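Local atomic coordinates of pullulanase (Bacillus acidopullulyticus, PDB entry 2WAN), a protein that hydrolyses alpha-1,6-glucosidic linkages in pullulan and, probably, the branch points of starch-type polysaccharides, as a glycoside hydrolase with an alpha-amylase-type catalytic barrel. Residues D736-D742 with R784-D790. Residues are numbered along the deposited sequence; the frame is centred on the assembly and turned at random. Where two conformers were deposited one is given.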
loop_
_atom_site.group_PDB
_atom_site.type_symbol
_atom_site.label_atom_id
_atom_site.label_comp_id
_atom_site.label_asym_id
_atom_site.label_seq_id
_atom_site.Cartn_x
_atom_site.Cartn_y
_atom_site.Cartn_z
ATOM N N ASP A 736 3.477 9.317 -11.034
ATOM C CA ASP A 736 4.720 8.571 -11.310
ATOM C C ASP A 736 4.940 8.458 -12.818
ATOM O O ASP A 736 3.985 8.474 -13.594
ATOM C CB ASP A 736 4.655 7.153 -10.726
ATOM C CG ASP A 736 4.847 7.122 -9.214
ATOM O OD1 ASP A 736 5.907 7.586 -8.718
ATOM O OD2 ASP A 736 3.934 6.603 -8.540
ATOM N N ASN A 737 6.192 8.329 -13.241
ATOM C CA ASN A 737 6.469 8.150 -14.669
ATOM C C ASN A 737 6.016 9.381 -15.490
ATOM O O ASN A 737 6.039 10.506 -14.982
ATOM C CB ASN A 737 5.848 6.835 -15.162
ATOM C CG ASN A 737 6.236 5.649 -14.284
ATOM O OD1 ASN A 737 7.417 5.297 -14.192
ATOM N ND2 ASN A 737 5.256 5.055 -13.615
ATOM N N MET A 738 5.602 9.179 -16.746
ATOM C CA MET A 738 5.355 10.308 -17.637
ATOM C C MET A 738 3.876 10.689 -17.767
ATOM O O MET A 738 2.992 9.847 -17.629
ATOM C CB MET A 738 5.964 10.006 -19.009
ATOM C CG MET A 738 7.405 9.522 -18.904
ATOM S SD MET A 738 8.058 9.049 -20.519
ATOM C CE MET A 738 8.074 10.638 -21.359
ATOM N N THR A 739 3.610 11.966 -18.050
ATOM C CA THR A 739 2.242 12.338 -18.402
ATOM C C THR A 739 1.949 11.666 -19.752
ATOM O O THR A 739 2.886 11.319 -20.499
ATOM C CB THR A 739 2.038 13.852 -18.538
ATOM O OG1 THR A 739 2.690 14.337 -19.724
ATOM C CG2 THR A 739 2.562 14.598 -17.300
ATOM N N LEU A 740 0.676 11.453 -20.068
ATOM C CA LEU A 740 0.357 10.757 -21.306
ATOM C C LEU A 740 0.832 11.535 -22.522
ATOM O O LEU A 740 1.308 10.930 -23.480
ATOM C CB LEU A 740 -1.140 10.406 -21.408
ATOM C CG LEU A 740 -1.476 9.389 -22.515
ATOM C CD1 LEU A 740 -0.592 8.137 -22.411
ATOM C CD2 LEU A 740 -2.975 8.998 -22.519
ATOM N N TRP A 741 0.744 12.863 -22.473
ATOM C CA TRP A 741 1.161 13.693 -23.613
ATOM C C TRP A 741 2.652 13.465 -23.889
ATOM O O TRP A 741 3.062 13.265 -25.044
ATOM C CB TRP A 741 0.838 15.195 -23.384
ATOM C CG TRP A 741 1.005 16.027 -24.647
ATOM C CD1 TRP A 741 1.852 17.080 -24.835
ATOM C CD2 TRP A 741 0.317 15.830 -25.898
ATOM N NE1 TRP A 741 1.722 17.573 -26.132
ATOM C CE2 TRP A 741 0.778 16.825 -26.794
ATOM C CE3 TRP A 741 -0.665 14.915 -26.339
ATOM C CZ2 TRP A 741 0.312 16.924 -28.123
ATOM C CZ3 TRP A 741 -1.132 15.012 -27.651
ATOM C CH2 TRP A 741 -0.636 16.018 -28.533
ATOM N N ASP A 742 3.440 13.459 -22.817
ATOM C CA ASP A 742 4.890 13.239 -22.909
ATOM C C ASP A 742 5.201 11.808 -23.343
ATOM O O ASP A 742 6.106 11.582 -24.158
ATOM C CB ASP A 742 5.547 13.531 -21.563
ATOM C CG ASP A 742 5.583 15.017 -21.231
ATOM O OD1 ASP A 742 5.096 15.844 -22.027
ATOM O OD2 ASP A 742 6.114 15.357 -20.166
ATOM N N ARG A 784 -1.269 18.183 -19.962
ATOM C CA ARG A 784 -0.206 18.658 -19.076
ATOM C C ARG A 784 1.116 17.987 -19.447
ATOM O O ARG A 784 1.145 16.808 -19.795
ATOM C CB ARG A 784 -0.577 18.383 -17.616
ATOM C CG ARG A 784 0.537 18.611 -16.601
ATOM C CD ARG A 784 -0.091 18.731 -15.224
ATOM N NE ARG A 784 0.847 18.605 -14.109
ATOM C CZ ARG A 784 1.166 17.450 -13.538
ATOM N NH1 ARG A 784 0.664 16.320 -14.022
ATOM N NH2 ARG A 784 1.989 17.428 -12.482
ATOM N N THR A 785 2.190 18.772 -19.441
ATOM C CA THR A 785 3.506 18.280 -19.848
ATOM C C THR A 785 4.540 18.567 -18.759
ATOM O O THR A 785 4.518 19.641 -18.139
ATOM C CB THR A 785 3.956 18.897 -21.216
ATOM O OG1 THR A 785 5.277 18.441 -21.538
ATOM C CG2 THR A 785 3.957 20.410 -21.179
ATOM N N LYS A 786 5.415 17.588 -18.516
ATOM C CA LYS A 786 6.540 17.726 -17.591
ATOM C C LYS A 786 7.841 17.855 -18.378
ATOM O O LYS A 786 8.938 17.650 -17.831
ATOM C CB LYS A 786 6.629 16.508 -16.663
ATOM C CG LYS A 786 5.431 16.399 -15.683
ATOM C CD LYS A 786 5.444 15.131 -14.857
ATOM C CE LYS A 786 4.247 15.092 -13.849
ATOM N NZ LYS A 786 4.361 13.873 -12.985
ATOM N N GLY A 787 7.717 18.185 -19.659
ATOM C CA GLY A 787 8.897 18.265 -20.534
ATOM C C GLY A 787 9.640 16.947 -20.650
ATOM O O GLY A 787 10.852 16.932 -20.908
ATOM N N GLY A 788 8.922 15.839 -20.465
ATOM C CA GLY A 788 9.498 14.514 -20.572
ATOM C C GLY A 788 10.029 13.907 -19.290
ATOM O O GLY A 788 10.502 12.775 -19.299
ATOM N N ASN A 789 9.962 14.655 -18.188
ATOM C CA ASN A 789 10.401 14.151 -16.890
ATOM C C ASN A 789 9.599 12.905 -16.501
ATOM O O ASN A 789 8.369 12.910 -16.581
ATOM C CB ASN A 789 10.222 15.250 -15.833
ATOM C CG ASN A 789 11.030 14.993 -14.586
ATOM O OD1 ASN A 789 10.836 13.980 -13.914
ATOM N ND2 ASN A 789 11.937 15.915 -14.263
ATOM N N ASP A 790 10.287 11.844 -16.073
ATOM C CA ASP A 790 9.613 10.581 -15.737
ATOM C C ASP A 790 9.613 10.239 -14.246
ATOM O O ASP A 790 9.245 9.129 -13.865
ATOM C CB ASP A 790 10.166 9.406 -16.566
ATOM C CG ASP A 790 11.603 9.044 -16.207
ATOM O OD1 ASP A 790 12.163 9.564 -15.215
ATOM O OD2 ASP A 790 12.181 8.217 -16.935
HETATM O O HOH W 1 6.720 11.706 -12.576
HETATM O O HOH W 2 3.429 11.734 -14.626
HETATM O O HOH W 3 6.187 13.290 -18.323
HETATM O O HOH W 4 -0.579 14.807 -20.493
#
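Two loops at the C-terminal end of the (beta/alpha)8 barrel meet here: residues 736-742 follow strand 728-730, the seventh, and lead into helix 740-747, while residues 784-790 follow strand 773-777, the eighth. In alpha-amylase-type barrels this end carries the active site. The main direct link is the carboxylate of Asp742, in the first turn of the helix. Its OD2 accepts from Lys786 N and Gly788 N, both at 2.9 Å, and its OD1 from Thr785 OG1 at 2.6 Å. Thr785 OG1 also accepts from Gly787 N (3.1 Å), making an ST turn that overlaps a type I' turn from Lys786 to Asn789. Both central residues of the latter are glycines with positive phi; at Gly788 a CB would jam against the preceding carbonyl oxygen. Thr739 is the N-cap: its OG1 weakly accepts from Asp742 N (3.3 Å) and donates to Arg784 O (2.9 Å). The Arg784 guanidinium itself is held by Gln777 and Asn800. Apolar contacts are few, chiefly Met738 CG on Asp790 CB (3.6 Å) and Thr739 CG2 on Lys786 CG (3.8 Å). Lys786 NZ, hydrogen-bonded to Ser792, is bridged to Asn737 O by water 2 and, more weakly, by water 1, each on its own. Water 3 bridges the two loops, accepting from Thr739 N (2.9 Å) and donating to Asp742 OD2 and Asn789 O (both 2.8 Å).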